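Local atomic coordinates of Cwp19 (Clostridioides difficile, PDB entry 5OQ3), a protein that probably cleaves cell-wall peptidoglycan, the chain here being its TIM-barrel glycoside hydrolase domain, although N-acetylmuramoyl-L-alanine amidase activity has also been ascribed to it. Residues 30-35 with 69-74; 37-42 with 362-367; 220-225 with 276-281. All blocks are in the same frame, centred on the assembly; numbering follows the deposited sequence. Where two conformers were deposited one is given.

How the interactions relate
The three contacts sample the strand pairing, the closing seam and the outer helices of one TIM barrel. Interaction 1 is a buried pairing of the first two strands. Interaction 2, partly buried, belongs to the seam where the chain's beginning meets its end. They touch: D39 OD2 accepts from S33 N at 2.7 Å, and W31 O lies 2.9 Å from A364 N, probably bonded. Interaction 3 lies on the other side of the chain's centre from interaction 2, about 30 Å away between centres, and joins two outer helices. Main-chain bonds and one glutamine side chain hold the first, a carboxylate the second, and side-chain and water-mediated bonds the third.

Interaction 1 of 3, residues 30-35 with 69-74; sequences AWISTV and AVVQVR
In the TIM barrel of Cwp19 the first two strands, 27-32 and 68-74, run parallel, A30, W31 and I32 lying beside A69, V70 and V71. V70 is held through both its backbone groups: its N donates to A30 O (3.0 Å), and its O accepts from I32 N (2.8 Å). The next bond runs from Q72 N to I32 O (3.1 Å). W31 and V70 point the same way from the sheet, and CD1 of the indole meets CG1 of V70 at 3.7 Å; M360 of the last strand touches both, and W122 meets the W31 ring edge-to-face. On the other face CD1 of I32 rests against A69 CB and V71 CG2, while I32 and A30 also touch L61 of helix 47-63. That helix is the connection of a right-handed beta-alpha-beta crossover, the repeating step of the barrel. Past the paired residues, at the C-terminal strand ends where TIM-barrel enzymes place their active sites, Q72 takes over. Its CG lies anti to the backbone N (chi1 -166°), and the extended chain carries the amide across to the turn at 33-35. There OE1 accepts three bonds: from S33 OG (2.7 Å), from T34 N in the carbonyl plane (2.9 Å), and from V35 N, which comes from 44° above that plane. Three donors on one oxygen would fix the amide's rotation and the shape of the turn together. T34 donates to Q72 a second time, from OG1 to the main-chain O at 2.7 Å.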
# COMPACT_ATOMS: atom_id res chain seq x y z
N ALA A 30 2.43 7.58 8.55
CA ALA A 30 3.01 8.10 7.34
C ALA A 30 3.55 6.94 6.51
O ALA A 30 4.24 6.07 7.04
CB ALA A 30 4.10 9.11 7.64
N TRP A 31 3.28 7.00 5.20
CA TRP A 31 3.92 6.10 4.25
C TRP A 31 5.36 6.54 4.02
O TRP A 31 5.62 7.74 3.79
CB TRP A 31 3.17 6.08 2.90
CG TRP A 31 1.95 5.25 2.87
CD1 TRP A 31 1.90 3.89 2.77
CD2 TRP A 31 0.59 5.69 2.79
NE1 TRP A 31 0.60 3.48 2.71
CE2 TRP A 31 -0.21 4.56 2.64
CE3 TRP A 31 -0.02 6.95 2.76
CZ2 TRP A 31 -1.61 4.62 2.54
CZ3 TRP A 31 -1.38 7.02 2.62
CH2 TRP A 31 -2.16 5.86 2.51
N ILE A 32 6.27 5.57 4.06
CA ILE A 32 7.67 5.76 3.69
C ILE A 32 7.92 4.81 2.50
O ILE A 32 8.12 3.61 2.65
CB ILE A 32 8.60 5.43 4.89
CG1 ILE A 32 8.27 6.38 6.09
CG2 ILE A 32 10.08 5.51 4.52
CD1 ILE A 32 9.04 6.09 7.36
N SER A 33 7.84 5.37 1.31
CA SER A 33 8.02 4.68 0.05
C SER A 33 9.48 4.60 -0.31
O SER A 33 10.23 5.58 -0.18
CB SER A 33 7.20 5.35 -1.04
OG SER A 33 7.26 4.62 -2.24
N THR A 34 9.89 3.43 -0.78
CA THR A 34 11.27 3.13 -1.17
C THR A 34 11.43 3.00 -2.70
O THR A 34 12.54 3.10 -3.23
CB THR A 34 11.74 1.84 -0.50
OG1 THR A 34 10.87 0.77 -0.89
CG2 THR A 34 11.72 1.98 0.99
N VAL A 35 10.32 2.84 -3.41
CA VAL A 35 10.37 2.76 -4.87
C VAL A 35 10.86 4.09 -5.42
O VAL A 35 10.43 5.16 -4.96
CB VAL A 35 9.00 2.34 -5.47
CG1 VAL A 35 7.99 3.48 -5.40
CG2 VAL A 35 9.18 1.89 -6.92
N ALA A 69 4.81 4.06 11.23
CA ALA A 69 5.57 4.16 9.98
C ALA A 69 5.14 2.98 9.13
O ALA A 69 5.19 1.84 9.56
CB ALA A 69 7.07 4.07 10.26
N VAL A 70 4.75 3.24 7.91
CA VAL A 70 4.31 2.21 6.94
C VAL A 70 5.38 2.18 5.85
O VAL A 70 5.45 3.09 4.99
CB VAL A 70 2.92 2.52 6.36
CG1 VAL A 70 2.49 1.39 5.42
CG2 VAL A 70 1.88 2.67 7.48
N VAL A 71 6.30 1.20 5.95
CA VAL A 71 7.56 1.25 5.20
C VAL A 71 7.56 0.18 4.12
O VAL A 71 7.29 -0.98 4.42
CB VAL A 71 8.74 1.03 6.17
CG1 VAL A 71 10.05 1.09 5.41
CG2 VAL A 71 8.68 2.11 7.29
N GLN A 72 7.83 0.56 2.88
CA GLN A 72 7.74 -0.30 1.70
C GLN A 72 8.94 -1.22 1.62
O GLN A 72 9.99 -0.86 1.14
CB GLN A 72 7.63 0.60 0.46
CG GLN A 72 7.21 -0.09 -0.82
CD GLN A 72 7.01 0.87 -1.94
OE1 GLN A 72 7.68 1.92 -1.98
NE2 GLN A 72 6.13 0.53 -2.89
N VAL A 73 8.74 -2.45 2.13
CA VAL A 73 9.78 -3.46 2.19
C VAL A 73 9.88 -4.30 0.91
O VAL A 73 10.87 -4.98 0.71
CB VAL A 73 9.65 -4.36 3.42
CG1 VAL A 73 9.73 -3.55 4.72
CG2 VAL A 73 8.42 -5.25 3.42
N ARG A 74 8.81 -4.27 0.10
CA ARG A 74 8.75 -4.96 -1.22
C ARG A 74 8.19 -3.98 -2.24
O ARG A 74 7.01 -4.05 -2.59
CB ARG A 74 7.86 -6.19 -1.14
CG ARG A 74 7.69 -6.98 -2.44
CD ARG A 74 6.62 -8.02 -2.26
NE ARG A 74 6.26 -8.70 -3.49
CZ ARG A 74 6.78 -9.83 -3.93
NH1 ARG A 74 7.76 -10.42 -3.29
NH2 ARG A 74 6.27 -10.40 -5.04

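Interaction 2 of 3, residues 37-42 with 362-367; sequences NLDWPK and FSAKDI
D39 reaches across from the loop 37-42 to S363 and K365, and both of its carboxylate oxygens find donors. OD1 takes two: the hydroxyl OG of S363, 2.7 Å away on the syn lone pair, and the main-chain N of K365 at 2.9 Å, which approaches from 40° above the carboxylate plane. OD2 accepts from S33 N. On S363 a chi1 of 70° sets OG between the backbone N and the carbonyl carbon, facing D39. The backbone of S363 is served by D366: S363 N donates to the anti lone pair of D366 OD2 (3.0 Å), and D366 N returns a bond to S363 O. K365 NZ has a long salt bridge to D366 OD1. Its aliphatic chain meanwhile crosses L38 at about a right angle, and L38 CD2 meets F362 CZ at 3.8 Å. Within the loop, N37 ND2 donates to P41 O (2.8 Å) just beyond the cis W40-P41 peptide. The loop follows the first strand, and helix 364-369 follows the last, so the carboxylate joins chain regions some 320 residues apart at the closing seam of a TIM barrel.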
# COMPACT_ATOMS: atom_id res chain seq x y z
N ASN A 37 13.36 5.50 -4.53
CA ASN A 37 13.98 6.20 -3.40
C ASN A 37 13.13 7.42 -3.01
O ASN A 37 13.66 8.45 -2.65
CB ASN A 37 15.44 6.56 -3.77
CG ASN A 37 16.27 5.31 -3.99
OD1 ASN A 37 16.30 4.75 -5.09
ND2 ASN A 37 16.88 4.82 -2.92
N LEU A 38 11.81 7.29 -3.08
CA LEU A 38 10.93 8.47 -2.92
C LEU A 38 11.10 9.14 -1.55
O LEU A 38 11.39 10.33 -1.45
CB LEU A 38 9.46 8.08 -3.13
CG LEU A 38 8.47 9.23 -3.06
CD1 LEU A 38 8.65 10.15 -4.27
CD2 LEU A 38 7.01 8.74 -2.91
N ASP A 39 10.89 8.36 -0.49
CA ASP A 39 11.03 8.85 0.87
C ASP A 39 12.32 8.43 1.57
O ASP A 39 12.85 9.19 2.34
CB ASP A 39 9.87 8.37 1.74
CG ASP A 39 8.51 8.88 1.30
OD1 ASP A 39 8.32 10.10 1.22
OD2 ASP A 39 7.62 8.07 0.93
N TRP A 40 12.75 7.19 1.35
CA TRP A 40 13.96 6.63 1.96
C TRP A 40 14.41 5.42 1.13
O TRP A 40 13.52 4.70 0.61
CB TRP A 40 13.66 6.18 3.40
CG TRP A 40 14.86 5.62 4.09
CD1 TRP A 40 15.86 6.31 4.70
CD2 TRP A 40 15.24 4.24 4.12
NE1 TRP A 40 16.81 5.45 5.14
CE2 TRP A 40 16.46 4.17 4.80
CE3 TRP A 40 14.64 3.04 3.66
CZ2 TRP A 40 17.12 2.96 5.01
CZ3 TRP A 40 15.31 1.84 3.87
CH2 TRP A 40 16.55 1.82 4.51
N PRO A 41 15.71 5.14 1.00
CA PRO A 41 16.83 6.02 1.37
C PRO A 41 17.15 7.02 0.29
O PRO A 41 16.97 6.71 -0.89
CB PRO A 41 17.99 5.03 1.53
CG PRO A 41 17.70 3.96 0.53
CD PRO A 41 16.18 3.84 0.48
N LYS A 42 17.62 8.21 0.67
CA LYS A 42 18.02 9.22 -0.30
C LYS A 42 19.34 8.79 -0.94
O LYS A 42 19.58 9.05 -2.12
CB LYS A 42 18.18 10.56 0.40
CG LYS A 42 18.38 11.77 -0.50
CD LYS A 42 18.86 12.97 0.32
CE LYS A 42 18.04 14.22 0.05
NZ LYS A 42 18.09 14.66 -1.37
N PHE A 362 0.32 10.41 2.72
CA PHE A 362 1.17 10.20 1.56
C PHE A 362 1.85 11.50 1.19
O PHE A 362 1.18 12.35 0.63
CB PHE A 362 0.44 9.61 0.36
CG PHE A 362 1.41 8.95 -0.59
CD1 PHE A 362 2.03 9.68 -1.61
CD2 PHE A 362 1.86 7.66 -0.34
CE1 PHE A 362 2.97 9.09 -2.42
CE2 PHE A 362 2.82 7.08 -1.14
CZ PHE A 362 3.38 7.80 -2.18
N SER A 363 3.15 11.67 1.48
CA SER A 363 4.06 10.69 2.07
C SER A 363 4.95 11.38 3.09
O SER A 363 4.90 12.60 3.25
CB SER A 363 4.87 9.94 0.99
OG SER A 363 5.81 10.81 0.39
N ALA A 364 5.80 10.61 3.73
CA ALA A 364 6.68 11.10 4.79
C ALA A 364 7.53 12.29 4.39
O ALA A 364 7.69 13.23 5.20
CB ALA A 364 7.57 9.97 5.27
N LYS A 365 8.07 12.29 3.17
CA LYS A 365 8.91 13.41 2.74
C LYS A 365 8.17 14.74 2.78
O LYS A 365 8.78 15.81 2.94
CB LYS A 365 9.48 13.16 1.34
CG LYS A 365 8.49 13.20 0.18
CD LYS A 365 9.27 13.00 -1.13
CE LYS A 365 8.38 12.79 -2.33
NZ LYS A 365 7.57 13.99 -2.64
N ASP A 366 6.86 14.68 2.52
CA ASP A 366 6.10 15.94 2.47
C ASP A 366 6.00 16.59 3.84
O ASP A 366 6.06 17.79 3.96
CB ASP A 366 4.72 15.70 1.87
CG ASP A 366 4.80 15.24 0.45
OD1 ASP A 366 5.33 15.96 -0.41
OD2 ASP A 366 4.28 14.15 0.16
N ILE A 367 5.88 15.75 4.87
CA ILE A 367 5.95 16.25 6.23
C ILE A 367 7.36 16.78 6.54
O ILE A 367 7.50 17.91 7.06
CB ILE A 367 5.58 15.13 7.23
CG1 ILE A 367 4.12 14.70 7.04
CG2 ILE A 367 5.76 15.62 8.66
CD1 ILE A 367 3.71 13.44 7.76

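Interaction 3 of 3, residues 220-225 with 276-281; sequences ENVNTL and RAWIKQ
E220 OE2 accepts from two donors: N223 ND2, one turn on in the same helix, at 3.0 Å, and a water at 2.7 Å that in turn accepts from NE2 of the exposed Q281 (3.0 Å). A second water donates both to E220 OE1 (2.6 Å) and to Q281 OE1 (2.7 Å). The carboxylate and the terminal amide of Q281 are thus joined by a pair of water bridges, each end of one group tied to an end of the other. The bond from ND2 also settles which way the N223 amide is turned, placing OD1 toward W278. With CG anti to the carbonyl carbon (chi1 -64°), the amide leans across to the other helix and OD1 arrives at the edge of the indole, in its plane, 3.0 Å from NE1, with amide and ring planes 89° apart; the N-H...O angle is only 121°, which makes the bond weak. The two segments belong to helices 214-236 and 275-280, elements of the helical layer outside the TIM barrel that lie before and after strand 241-244. The axes of segments 220-225 and 276-280 come no closer than 10.5 Å, a gap that side chains must span. W278 does so by extending its ring toward the partner helix, where V222 CG1 touches CZ2 at 3.9 Å, while F193, from a loop, meets both V222 and the indole. Beside the ring, the methyl CB of A277 lies against N223 ND2.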
# COMPACT_ATOMS: atom_id res chain seq x y z
N GLU A 220 -12.40 -12.20 -7.37
CA GLU A 220 -12.24 -13.25 -6.38
C GLU A 220 -10.78 -13.70 -6.23
O GLU A 220 -10.38 -14.08 -5.15
CB GLU A 220 -13.16 -14.41 -6.66
CG GLU A 220 -13.16 -15.45 -5.53
CD GLU A 220 -13.66 -15.02 -4.15
OE1 GLU A 220 -13.41 -15.74 -3.16
OE2 GLU A 220 -14.28 -14.00 -4.01
N ASN A 221 -10.00 -13.67 -7.29
CA ASN A 221 -8.60 -13.98 -7.19
C ASN A 221 -7.89 -13.08 -6.18
O ASN A 221 -7.04 -13.49 -5.41
CB ASN A 221 -7.90 -13.85 -8.56
CG ASN A 221 -8.32 -14.92 -9.54
OD1 ASN A 221 -8.69 -16.02 -9.17
ND2 ASN A 221 -8.20 -14.61 -10.82
N VAL A 222 -8.22 -11.79 -6.26
CA VAL A 222 -7.65 -10.80 -5.34
C VAL A 222 -8.18 -11.06 -3.93
O VAL A 222 -7.38 -11.13 -2.96
CB VAL A 222 -7.97 -9.37 -5.79
CG1 VAL A 222 -7.61 -8.34 -4.71
CG2 VAL A 222 -7.25 -9.05 -7.11
N ASN A 223 -9.49 -11.28 -3.79
CA ASN A 223 -10.07 -11.59 -2.50
C ASN A 223 -9.38 -12.77 -1.84
O ASN A 223 -9.08 -12.72 -0.64
CB ASN A 223 -11.54 -11.93 -2.64
CG ASN A 223 -12.41 -10.80 -3.13
OD1 ASN A 223 -11.98 -9.65 -3.26
ND2 ASN A 223 -13.67 -11.16 -3.45
N THR A 224 -9.11 -13.83 -2.58
CA THR A 224 -8.49 -15.05 -2.08
C THR A 224 -7.10 -14.79 -1.56
O THR A 224 -6.67 -15.37 -0.57
CB THR A 224 -8.40 -16.10 -3.24
OG1 THR A 224 -9.71 -16.44 -3.68
CG2 THR A 224 -7.81 -17.37 -2.79
N LEU A 225 -6.34 -13.97 -2.27
CA LEU A 225 -5.01 -13.60 -1.82
C LEU A 225 -5.08 -12.90 -0.46
O LEU A 225 -4.39 -13.27 0.48
CB LEU A 225 -4.28 -12.70 -2.82
CG LEU A 225 -2.92 -12.23 -2.30
CD1 LEU A 225 -1.95 -13.37 -2.06
CD2 LEU A 225 -2.37 -11.21 -3.27
N ARG A 276 -15.47 -3.45 -1.09
CA ARG A 276 -16.66 -3.80 -0.31
C ARG A 276 -16.66 -5.25 0.09
O ARG A 276 -17.03 -5.57 1.21
CB ARG A 276 -17.92 -3.42 -1.09
CG ARG A 276 -19.17 -3.92 -0.38
CD ARG A 276 -20.45 -3.47 -1.07
NE ARG A 276 -20.64 -2.05 -0.90
CZ ARG A 276 -21.59 -1.34 -1.49
NH1 ARG A 276 -22.45 -1.93 -2.31
NH2 ARG A 276 -21.72 -0.05 -1.26
N ALA A 277 -16.32 -6.15 -0.83
CA ALA A 277 -16.26 -7.56 -0.48
C ALA A 277 -15.24 -7.81 0.60
O ALA A 277 -15.45 -8.66 1.49
CB ALA A 277 -15.90 -8.38 -1.76
N TRP A 278 -14.09 -7.16 0.55
CA TRP A 278 -13.07 -7.37 1.55
C TRP A 278 -13.62 -7.02 2.92
O TRP A 278 -13.34 -7.70 3.91
CB TRP A 278 -11.84 -6.51 1.28
CG TRP A 278 -11.25 -6.58 -0.06
CD1 TRP A 278 -11.41 -7.54 -1.02
CD2 TRP A 278 -10.33 -5.63 -0.59
NE1 TRP A 278 -10.71 -7.22 -2.14
CE2 TRP A 278 -10.00 -6.06 -1.89
CE3 TRP A 278 -9.74 -4.45 -0.09
CZ2 TRP A 278 -9.16 -5.32 -2.71
CZ3 TRP A 278 -8.91 -3.74 -0.89
CH2 TRP A 278 -8.58 -4.18 -2.17
N ILE A 279 -14.33 -5.93 3.00
CA ILE A 279 -14.91 -5.46 4.25
C ILE A 279 -16.00 -6.39 4.72
O ILE A 279 -15.99 -6.84 5.89
CB ILE A 279 -15.42 -4.00 4.10
CG1 ILE A 279 -14.26 -3.03 3.87
CG2 ILE A 279 -16.26 -3.57 5.30
CD1 ILE A 279 -14.67 -1.69 3.35
N LYS A 280 -16.91 -6.76 3.85
CA LYS A 280 -18.04 -7.56 4.26
C LYS A 280 -17.65 -8.95 4.67
O LYS A 280 -18.27 -9.52 5.55
CB LYS A 280 -19.11 -7.52 3.17
CG LYS A 280 -19.62 -6.08 2.90
CD LYS A 280 -20.66 -5.55 3.88
CE LYS A 280 -20.13 -4.97 5.17
NZ LYS A 280 -21.20 -5.10 6.23
N GLN A 281 -16.64 -9.52 4.02
CA GLN A 281 -16.14 -10.87 4.35
C GLN A 281 -15.03 -10.87 5.42
O GLN A 281 -14.56 -11.93 5.84
CB GLN A 281 -15.66 -11.58 3.11
CG GLN A 281 -16.78 -11.86 2.13
CD GLN A 281 -16.28 -12.50 0.85
OE1 GLN A 281 -15.45 -13.43 0.89
NE2 GLN A 281 -16.76 -12.00 -0.30
O HOH W 1 -16.67 -13.62 -2.77
O HOH W 2 -13.72 -14.62 -0.81